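Local coordinates for protein bacterioferritin (Rhodobacter capsulatus, PDB 1JGC) that probably stores iron, oxidising Fe(2+) with dioxygen at a ferroxidase centre and laying down the Fe(3+) mineral inside a hollow, heme-binding shell of 24 subunits, at residues D4-A14 and L100-V111; K57-L65 and D113-L123. All coordinates share one frame; numbering follows the deposited sequence.

Contact 1 of 2, residues D4-A14 and L100-V111; sequences DAKVIEFLNAA and LYREARDYCAEV
Phe10 lays one face of its ring on the backbone of Ala104: Ala104 CA sits over the ring centre, 3.6 Å from the centroid, a CH-pi contact. The methyl of Ala104 reaches the near rim, with Ala104 CB 3.4 Å from Phe10 CD1. Leu100 CD1 and Glu103 OE2 lie at the ring edge, and Tyr107 CB approaches Phe10 CE2 to 3.5 Å. Phe10 is thereby a knob in a hole formed by Leu100, Glu103, Ala104 and Tyr107, and it has more surface covered here than any other residue of the pair. The two helices run antiparallel, at 160° with axes 9.9 Å apart, as neighbouring helices of the ferritin-like four-helix bundle; this pair joins the start of helix 5-34 to the end of helix 83-111. Tyr107 is next in buried surface. With its CG trans to the backbone N (chi1 -177°), its ring extends across to the N-terminus of the facing helix, where Tyr107 OH donates to Asp4 OD2 at 2.8 Å, on the syn side of the carboxylate but 31° out of its plane. The same oxygen caps helix 5-34 through weak bonds from the backbone N of Lys6 and Val7, so one acceptor serves both helices. The extended chain of Lys6 crosses one face of the Tyr107 ring, its CD 4.0 Å from the centroid, while Val7 CG2 meets the ring edge. Toward the ferroxidase site, Ala14 CB abuts the edge of the Tyr101 ring at CE1 (3.6 Å), and Tyr101 OH forms a weak hydrogen bond to the iron-site residue Glu127.

Contact 2 of 2, residues K57-L65 and D113-L123; sequences KIIARILFL and DIVSKNIFESL
Within the ferritin four-helix bundle, the end of helix 38-64 packs against the N-terminus of helix 114-144, antiparallel at 167°, and Arg61 reaches into the capping group of the latter. Its guanidinium holds Ser116 OG side-on with two nitrogens: Arg61 NE lies 2.9 Å from that oxygen with an angle of 155° at the hydrogen, NH2 3.1 Å, and both bonds lie close to the guanidinium plane. NH2 also makes a salt bridge with Asp113 OD1 at 2.9 Å, though its hydrogen bond is weak. Asp113 is the N-cap, accepting from Ser116 N, and its OD2 takes the Ser116 hydroxyl hydrogen. The bend at Arg61 chi2 (62°) turns the arginine between Leu65 CD2 over one guanidinium face and Val115 CG1 over the opposite one. Arg61 NH1 forms a salt bridge with Glu128 of a neighbouring subunit, so a methionine here would probably leave Asp113 without this cationic mate, take one of the partners of that Glu128, and cost Ser116 OG two donors. Arg61 CG and CD lie against Ile119 CD1, CG the nearer at 3.8 Å, and closer to the iron-binding residues Glu18 and His54 the methyl carbons Ile58 CD1 and Leu123 CD1 meet at 3.7 Å.

Contacts 1 and 2 lie about 9 Å apart, centre to centre, on the same side of the chain's centre, and together they sample all four long helices at one end of the bundle. Their segments alternate along the chain: 4-14, 57-65, 100-111, 113-123. Direct links tie them into one end of the bundle. A probable hydrogen bond from Asp113 N to Cys108 O, 2.9 Å, spans the turn between 100-111 and 113-123; Arg105 NE forms a salt bridge with Glu121 OE2, and Ala104 CB packs on Phe120 CZ. Both contacts lead inward toward iron-site residues, through Tyr101 in contact 1 and Leu123 in contact 2.

Contact 1 of 2, residues D4-A14 and L100-V111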
loop_
_atom_site.group_PDB
_atom_site.type_symbol
_atom_site.label_atom_id
_atom_site.label_comp_id
_atom_site.label_asym_id
_atom_site.label_seq_id
_atom_site.Cartn_x
_atom_site.Cartn_y
_atom_site.Cartn_z
ATOM N N ASP A 4 8.293 54.538 23.393
ATOM C CA ASP A 4 9.243 55.605 23.663
ATOM C C ASP A 4 9.721 56.178 22.331
ATOM O O ASP A 4 10.274 55.455 21.501
ATOM C CB ASP A 4 10.438 55.051 24.422
ATOM C CG ASP A 4 11.434 56.121 24.785
ATOM O OD1 ASP A 4 11.259 56.733 25.866
ATOM O OD2 ASP A 4 12.377 56.359 23.988
ATOM N N ALA A 5 9.515 57.473 22.128
ATOM C CA ALA A 5 9.919 58.123 20.889
ATOM C C ALA A 5 11.324 57.751 20.416
ATOM O O ALA A 5 11.528 57.508 19.225
ATOM C CB ALA A 5 9.811 59.648 21.025
ATOM N N LYS A 6 12.295 57.702 21.320
ATOM C CA LYS A 6 13.643 57.380 20.869
ATOM C C LYS A 6 13.849 55.910 20.503
ATOM O O LYS A 6 14.740 55.580 19.730
ATOM C CB LYS A 6 14.690 57.812 21.899
ATOM C CG LYS A 6 16.067 57.895 21.270
ATOM C CD LYS A 6 17.126 58.477 22.191
ATOM C CE LYS A 6 18.470 58.555 21.450
ATOM N NZ LYS A 6 19.619 59.056 22.296
ATOM N N VAL A 7 13.041 55.020 21.065
ATOM C CA VAL A 7 13.168 53.611 20.730
ATOM C C VAL A 7 12.711 53.486 19.280
ATOM O O VAL A 7 13.305 52.768 18.480
ATOM C CB VAL A 7 12.276 52.727 21.637
ATOM C CG1 VAL A 7 12.196 51.313 21.075
ATOM C CG2 VAL A 7 12.855 52.686 23.052
ATOM N N ILE A 8 11.658 54.215 18.946
ATOM C CA ILE A 8 11.119 54.194 17.601
ATOM C C ILE A 8 12.154 54.740 16.619
ATOM O O ILE A 8 12.266 54.268 15.489
ATOM C CB ILE A 8 9.814 55.013 17.546
ATOM C CG1 ILE A 8 8.756 54.309 18.409
ATOM C CG2 ILE A 8 9.349 55.193 16.110
ATOM C CD1 ILE A 8 7.397 54.958 18.414
ATOM N N GLU A 9 12.923 55.729 17.052
ATOM C CA GLU A 9 13.949 56.304 16.199
ATOM C C GLU A 9 14.996 55.234 15.913
ATOM O O GLU A 9 15.420 55.047 14.771
ATOM C CB GLU A 9 14.609 57.490 16.897
ATOM C CG GLU A 9 14.283 58.838 16.299
ATOM C CD GLU A 9 14.740 59.985 17.192
ATOM O OE1 GLU A 9 15.956 60.065 17.529
ATOM O OE2 GLU A 9 13.872 60.804 17.563
ATOM N N PHE A 10 15.417 54.539 16.966
ATOM C CA PHE A 10 16.408 53.485 16.828
ATOM C C PHE A 10 15.899 52.381 15.905
ATOM O O PHE A 10 16.639 51.908 15.040
ATOM C CB PHE A 10 16.762 52.909 18.199
ATOM C CG PHE A 10 17.932 53.593 18.862
ATOM C CD1 PHE A 10 19.178 53.623 18.240
ATOM C CD2 PHE A 10 17.798 54.178 20.123
ATOM C CE1 PHE A 10 20.280 54.225 18.865
ATOM C CE2 PHE A 10 18.889 54.779 20.753
ATOM C CZ PHE A 10 20.134 54.802 20.122
ATOM N N LEU A 11 14.641 51.975 16.085
ATOM C CA LEU A 11 14.049 50.934 15.250
ATOM C C LEU A 11 14.053 51.352 13.769
ATOM O O LEU A 11 14.379 50.552 12.892
ATOM C CB LEU A 11 12.619 50.631 15.721
ATOM C CG LEU A 11 12.538 49.873 17.049
ATOM C CD1 LEU A 11 11.102 49.857 17.567
ATOM C CD2 LEU A 11 13.073 48.454 16.851
ATOM N N ASN A 12 13.700 52.608 13.498
ATOM C CA ASN A 12 13.691 53.100 12.129
ATOM C C ASN A 12 15.105 53.169 11.556
ATOM O O ASN A 12 15.304 53.035 10.353
ATOM C CB ASN A 12 13.035 54.472 12.055
ATOM C CG ASN A 12 11.608 54.400 11.579
ATOM O OD1 ASN A 12 11.317 53.798 10.542
ATOM N ND2 ASN A 12 10.704 55.016 12.328
ATOM N N ALA A 13 16.094 53.383 12.414
ATOM C CA ALA A 13 17.463 53.440 11.933
ATOM C C ALA A 13 17.900 52.012 11.609
ATOM O O ALA A 13 18.547 51.762 10.595
ATOM C CB ALA A 13 18.382 54.064 12.985
ATOM N N ALA A 14 17.533 51.077 12.477
ATOM C CA ALA A 14 17.870 49.683 12.257
ATOM C C ALA A 14 17.198 49.208 10.962
ATOM O O ALA A 14 17.783 48.452 10.187
ATOM C CB ALA A 14 17.409 48.851 13.432
ATOM N N LEU A 100 25.400 49.977 15.545
ATOM C CA LEU A 100 24.093 50.583 15.739
ATOM C C LEU A 100 23.187 49.785 16.664
ATOM O O LEU A 100 22.486 50.365 17.498
ATOM C CB LEU A 100 23.397 50.771 14.394
ATOM C CG LEU A 100 21.912 51.151 14.456
ATOM C CD1 LEU A 100 21.753 52.471 15.180
ATOM C CD2 LEU A 100 21.344 51.240 13.048
ATOM N N TYR A 101 23.194 48.460 16.516
ATOM C CA TYR A 101 22.332 47.613 17.338
ATOM C C TYR A 101 22.728 47.586 18.804
ATOM O O TYR A 101 21.862 47.548 19.674
ATOM C CB TYR A 101 22.295 46.176 16.809
ATOM C CG TYR A 101 21.774 46.020 15.398
ATOM C CD1 TYR A 101 20.915 46.960 14.831
ATOM C CD2 TYR A 101 22.121 44.906 14.636
ATOM C CE1 TYR A 101 20.418 46.792 13.535
ATOM C CE2 TYR A 101 21.628 44.724 13.343
ATOM C CZ TYR A 101 20.780 45.668 12.803
ATOM O OH TYR A 101 20.288 45.467 11.537
ATOM N N ARG A 102 24.027 47.593 19.082
ATOM C CA ARG A 102 24.494 47.576 20.465
ATOM C C ARG A 102 24.089 48.866 21.184
ATOM O O ARG A 102 23.792 48.878 22.389
ATOM C CB ARG A 102 26.008 47.401 20.492
ATOM C CG ARG A 102 26.431 46.046 19.979
ATOM C CD ARG A 102 27.922 45.844 19.984
ATOM N NE ARG A 102 28.234 44.442 19.728
ATOM C CZ ARG A 102 29.151 44.024 18.860
ATOM N NH1 ARG A 102 29.854 44.902 18.162
ATOM N NH2 ARG A 102 29.361 42.724 18.680
ATOM N N GLU A 103 24.056 49.944 20.413
ATOM C CA GLU A 103 23.695 51.264 20.901
ATOM C C GLU A 103 22.194 51.288 21.205
ATOM O O GLU A 103 21.769 51.640 22.310
ATOM C CB GLU A 103 24.034 52.269 19.812
ATOM C CG GLU A 103 24.285 53.674 20.267
ATOM C CD GLU A 103 24.650 54.573 19.089
ATOM O OE1 GLU A 103 25.611 54.220 18.345
ATOM O OE2 GLU A 103 23.972 55.618 18.919
ATOM N N ALA A 104 21.393 50.905 20.214
ATOM C CA ALA A 104 19.944 50.876 20.376
ATOM C C ALA A 104 19.598 49.954 21.536
ATOM O O ALA A 104 18.780 50.282 22.390
ATOM C CB ALA A 104 19.278 50.377 19.095
ATOM N N ARG A 105 20.243 48.800 21.562
ATOM C CA ARG A 105 20.007 47.815 22.598
ATOM C C ARG A 105 20.228 48.412 24.000
ATOM O O ARG A 105 19.379 48.256 24.886
ATOM C CB ARG A 105 20.903 46.599 22.326
ATOM C CG ARG A 105 20.760 45.476 23.304
ATOM C CD ARG A 105 21.754 45.666 24.409
ATOM N NE ARG A 105 21.399 44.859 25.559
ATOM C CZ ARG A 105 21.651 45.222 26.805
ATOM N NH1 ARG A 105 22.261 46.378 27.049
ATOM N NH2 ARG A 105 21.275 44.434 27.803
ATOM N N ASP A 106 21.346 49.104 24.210
ATOM C CA ASP A 106 21.585 49.721 25.513
ATOM C C ASP A 106 20.463 50.700 25.862
ATOM O O ASP A 106 19.973 50.707 26.994
ATOM C CB ASP A 106 22.920 50.474 25.542
ATOM C CG ASP A 106 24.115 49.547 25.666
ATOM O OD1 ASP A 106 23.977 48.458 26.263
ATOM O OD2 ASP A 106 25.203 49.917 25.183
ATOM N N TYR A 107 20.055 51.521 24.895
ATOM C CA TYR A 107 19.000 52.487 25.162
ATOM C C TYR A 107 17.679 51.824 25.535
ATOM O O TYR A 107 16.982 52.305 26.426
ATOM C CB TYR A 107 18.776 53.423 23.973
ATOM C CG TYR A 107 17.731 54.470 24.284
ATOM C CD1 TYR A 107 18.018 55.545 25.130
ATOM C CD2 TYR A 107 16.423 54.340 23.804
ATOM C CE1 TYR A 107 17.022 56.455 25.493
ATOM C CE2 TYR A 107 15.423 55.241 24.162
ATOM C CZ TYR A 107 15.723 56.290 25.007
ATOM O OH TYR A 107 14.711 57.143 25.401
ATOM N N CYS A 108 17.326 50.731 24.861
ATOM C CA CYS A 108 16.081 50.040 25.174
ATOM C C CYS A 108 16.117 49.548 26.613
ATOM O O CYS A 108 15.127 49.635 27.331
ATOM C CB CYS A 108 15.863 48.861 24.224
ATOM S SG CYS A 108 15.376 49.364 22.549
ATOM N N ALA A 109 17.268 49.036 27.030
ATOM C CA ALA A 109 17.431 48.543 28.388
ATOM C C ALA A 109 17.233 49.688 29.382
ATOM O O ALA A 109 16.479 49.570 30.353
ATOM C CB ALA A 109 18.820 47.939 28.558
ATOM N N GLU A 110 17.916 50.798 29.124
ATOM C CA GLU A 110 17.839 51.960 29.995
ATOM C C GLU A 110 16.405 52.437 30.161
ATOM O O GLU A 110 15.964 52.724 31.272
ATOM C CB GLU A 110 18.723 53.097 29.451
ATOM C CG GLU A 110 18.453 54.444 30.107
ATOM C CD GLU A 110 19.398 55.550 29.639
ATOM O OE1 GLU A 110 19.719 55.615 28.426
ATOM O OE2 GLU A 110 19.813 56.376 30.495
ATOM N N VAL A 111 15.672 52.515 29.059
ATOM C CA VAL A 111 14.288 52.975 29.104
ATOM C C VAL A 111 13.318 51.891 29.581
ATOM O O VAL A 111 12.149 52.166 29.839
ATOM C CB VAL A 111 13.871 53.524 27.716
ATOM C CG1 VAL A 111 12.366 53.494 27.541
ATOM C CG2 VAL A 111 14.365 54.961 27.577
#

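Contact 2 of 2, residues K57-L65 and D113-L123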
loop_
_atom_site.group_PDB
_atom_site.type_symbol
_atom_site.label_atom_id
_atom_site.label_comp_id
_atom_site.label_asym_id
_atom_site.label_seq_id
_atom_site.Cartn_x
_atom_site.Cartn_y
_atom_site.Cartn_z
ATOM N N LYS A 57 10.046 42.096 10.664
ATOM C CA LYS A 57 9.908 41.992 12.108
ATOM C C LYS A 57 9.986 43.388 12.765
ATOM O O LYS A 57 9.190 43.724 13.651
ATOM C CB LYS A 57 11.015 41.075 12.628
ATOM C CG LYS A 57 11.037 40.849 14.112
ATOM C CD LYS A 57 12.297 40.063 14.529
ATOM C CE LYS A 57 12.347 38.688 13.861
ATOM N NZ LYS A 57 13.555 37.877 14.255
ATOM N N ILE A 58 10.931 44.206 12.310
ATOM C CA ILE A 58 11.127 45.554 12.847
ATOM C C ILE A 58 10.001 46.526 12.500
ATOM O O ILE A 58 9.619 47.372 13.311
ATOM C CB ILE A 58 12.481 46.127 12.371
ATOM C CG1 ILE A 58 13.605 45.409 13.109
ATOM C CG2 ILE A 58 12.551 47.633 12.599
ATOM C CD1 ILE A 58 14.954 45.843 12.694
ATOM N N ILE A 59 9.472 46.409 11.291
ATOM C CA ILE A 59 8.379 47.268 10.876
ATOM C C ILE A 59 7.166 46.971 11.751
ATOM O O ILE A 59 6.440 47.879 12.147
ATOM C CB ILE A 59 8.019 47.029 9.396
ATOM C CG1 ILE A 59 9.167 47.508 8.507
ATOM C CG2 ILE A 59 6.717 47.742 9.047
ATOM C CD1 ILE A 59 8.998 47.169 7.047
ATOM N N ALA A 60 6.951 45.697 12.060
ATOM C CA ALA A 60 5.814 45.307 12.890
ATOM C C ALA A 60 5.938 45.869 14.304
ATOM O O ALA A 60 4.961 46.328 14.893
ATOM C CB ALA A 60 5.689 43.785 12.940
ATOM N N ARG A 61 7.146 45.842 14.846
ATOM C CA ARG A 61 7.360 46.352 16.188
ATOM C C ARG A 61 7.127 47.854 16.208
ATOM O O ARG A 61 6.592 48.393 17.175
ATOM C CB ARG A 61 8.778 46.041 16.651
ATOM C CG ARG A 61 9.096 46.527 18.045
ATOM C CD ARG A 61 8.225 45.862 19.091
ATOM N NE ARG A 61 8.571 46.331 20.430
ATOM C CZ ARG A 61 7.907 46.005 21.532
ATOM N NH1 ARG A 61 6.853 45.199 21.462
ATOM N NH2 ARG A 61 8.286 46.501 22.703
ATOM N N ILE A 62 7.526 48.532 15.139
ATOM C CA ILE A 62 7.342 49.972 15.063
ATOM C C ILE A 62 5.855 50.325 15.059
ATOM O O ILE A 62 5.423 51.220 15.777
ATOM C CB ILE A 62 8.004 50.552 13.800
ATOM C CG1 ILE A 62 9.525 50.579 13.980
ATOM C CG2 ILE A 62 7.452 51.939 13.512
ATOM C CD1 ILE A 62 10.289 51.042 12.748
ATOM N N LEU A 63 5.071 49.620 14.255
ATOM C CA LEU A 63 3.643 49.900 14.192
ATOM C C LEU A 63 2.980 49.639 15.536
ATOM O O LEU A 63 2.127 50.400 15.969
ATOM C CB LEU A 63 2.982 49.056 13.105
ATOM C CG LEU A 63 3.288 49.468 11.666
ATOM C CD1 LEU A 63 2.638 48.485 10.708
ATOM C CD2 LEU A 63 2.774 50.873 11.420
ATOM N N PHE A 64 3.376 48.562 16.198
ATOM C CA PHE A 64 2.806 48.241 17.494
ATOM C C PHE A 64 3.068 49.364 18.498
ATOM O O PHE A 64 2.198 49.689 19.300
ATOM C CB PHE A 64 3.397 46.938 18.023
ATOM C CG PHE A 64 2.991 46.624 19.426
ATOM C CD1 PHE A 64 1.661 46.398 19.743
ATOM C CD2 PHE A 64 3.940 46.570 20.441
ATOM C CE1 PHE A 64 1.282 46.122 21.059
ATOM C CE2 PHE A 64 3.571 46.299 21.748
ATOM C CZ PHE A 64 2.237 46.074 22.059
ATOM N N LEU A 65 4.271 49.938 18.460
ATOM C CA LEU A 65 4.639 51.032 19.354
ATOM C C LEU A 65 4.041 52.329 18.846
ATOM O O LEU A 65 4.385 53.406 19.318
ATOM C CB LEU A 65 6.160 51.178 19.448
ATOM C CG LEU A 65 6.917 50.020 20.117
ATOM C CD1 LEU A 65 8.405 50.334 20.188
ATOM C CD2 LEU A 65 6.351 49.773 21.512
ATOM N N ASP A 113 12.280 49.118 27.867
ATOM C CA ASP A 113 11.488 48.469 26.825
ATOM C C ASP A 113 12.106 47.081 26.604
ATOM O O ASP A 113 12.948 46.884 25.728
ATOM C CB ASP A 113 11.537 49.279 25.530
ATOM C CG ASP A 113 10.652 48.695 24.451
ATOM O OD1 ASP A 113 10.278 47.507 24.574
ATOM O OD2 ASP A 113 10.335 49.412 23.480
ATOM N N ILE A 114 11.675 46.131 27.425
ATOM C CA ILE A 114 12.179 44.762 27.398
ATOM C C ILE A 114 12.091 44.059 26.046
ATOM O O ILE A 114 13.088 43.546 25.542
ATOM C CB ILE A 114 11.442 43.910 28.448
ATOM C CG1 ILE A 114 11.548 44.589 29.820
ATOM C CG2 ILE A 114 12.001 42.495 28.465
ATOM C CD1 ILE A 114 12.975 44.822 30.303
ATOM N N VAL A 115 10.901 44.033 25.460
ATOM C CA VAL A 115 10.715 43.374 24.179
ATOM C C VAL A 115 11.589 43.977 23.084
ATOM O O VAL A 115 12.276 43.247 22.363
ATOM C CB VAL A 115 9.241 43.412 23.744
ATOM C CG1 VAL A 115 9.078 42.684 22.420
ATOM C CG2 VAL A 115 8.373 42.770 24.819
ATOM N N SER A 116 11.579 45.296 22.939
ATOM C CA SER A 116 12.421 45.914 21.918
ATOM C C SER A 116 13.902 45.610 22.178
ATOM O O SER A 116 14.688 45.452 21.246
ATOM C CB SER A 116 12.194 47.426 21.875
ATOM O OG SER A 116 10.883 47.719 21.429
ATOM N N LYS A 117 14.276 45.520 23.448
ATOM C CA LYS A 117 15.652 45.224 23.810
ATOM C C LYS A 117 16.046 43.846 23.278
ATOM O O LYS A 117 17.096 43.684 22.648
ATOM C CB LYS A 117 15.821 45.250 25.331
ATOM C CG LYS A 117 17.239 45.001 25.788
ATOM C CD LYS A 117 17.296 44.557 27.244
ATOM C CE LYS A 117 16.637 43.204 27.421
ATOM N NZ LYS A 117 16.905 42.622 28.765
ATOM N N ASN A 118 15.201 42.850 23.535
ATOM C CA ASN A 118 15.490 41.502 23.073
ATOM C C ASN A 118 15.534 41.390 21.558
ATOM O O ASN A 118 16.235 40.541 21.025
ATOM C CB ASN A 118 14.485 40.505 23.645
ATOM C CG ASN A 118 14.633 40.340 25.138
ATOM O OD1 ASN A 118 15.726 40.514 25.681
ATOM N ND2 ASN A 118 13.542 39.997 25.815
ATOM N N ILE A 119 14.788 42.234 20.857
ATOM C CA ILE A 119 14.827 42.190 19.406
ATOM C C ILE A 119 16.239 42.583 18.973
ATOM O O ILE A 119 16.822 41.961 18.083
ATOM C CB ILE A 119 13.809 43.153 18.780
ATOM C CG1 ILE A 119 12.397 42.592 18.957
ATOM C CG2 ILE A 119 14.133 43.369 17.310
ATOM C CD1 ILE A 119 11.306 43.492 18.417
ATOM N N PHE A 120 16.800 43.606 19.607
ATOM C CA PHE A 120 18.155 44.014 19.258
ATOM C C PHE A 120 19.185 42.973 19.695
ATOM O O PHE A 120 20.236 42.836 19.061
ATOM C CB PHE A 120 18.486 45.389 19.845
ATOM C CG PHE A 120 17.834 46.522 19.112
ATOM C CD1 PHE A 120 18.182 46.806 17.797
ATOM C CD2 PHE A 120 16.853 47.293 19.722
ATOM C CE1 PHE A 120 17.565 47.841 17.099
ATOM C CE2 PHE A 120 16.232 48.330 19.026
ATOM C CZ PHE A 120 16.591 48.601 17.712
ATOM N N GLU A 121 18.897 42.233 20.763
ATOM C CA GLU A 121 19.841 41.206 21.187
ATOM C C GLU A 121 19.760 40.066 20.174
ATOM O O GLU A 121 20.754 39.396 19.874
ATOM C CB GLU A 121 19.526 40.699 22.595
ATOM C CG GLU A 121 19.624 41.771 23.654
ATOM C CD GLU A 121 20.127 41.241 24.985
ATOM O OE1 GLU A 121 20.111 40.011 25.179
ATOM O OE2 GLU A 121 20.534 42.059 25.841
ATOM N N SER A 122 18.569 39.861 19.628
ATOM C CA SER A 122 18.381 38.821 18.631
ATOM C C SER A 122 19.104 39.248 17.341
ATOM O O SER A 122 19.806 38.447 16.721
ATOM C CB SER A 122 16.888 38.600 18.379
ATOM O OG SER A 122 16.686 37.749 17.269
ATOM N N LEU A 123 18.948 40.509 16.946
ATOM C CA LEU A 123 19.620 40.998 15.752
ATOM C C LEU A 123 21.141 40.949 15.929
ATOM O O LEU A 123 21.870 40.532 15.025
ATOM C CB LEU A 123 19.182 42.423 15.438
ATOM C CG LEU A 123 17.739 42.606 14.955
ATOM C CD1 LEU A 123 17.425 44.099 14.837
ATOM C CD2 LEU A 123 17.545 41.911 13.608
#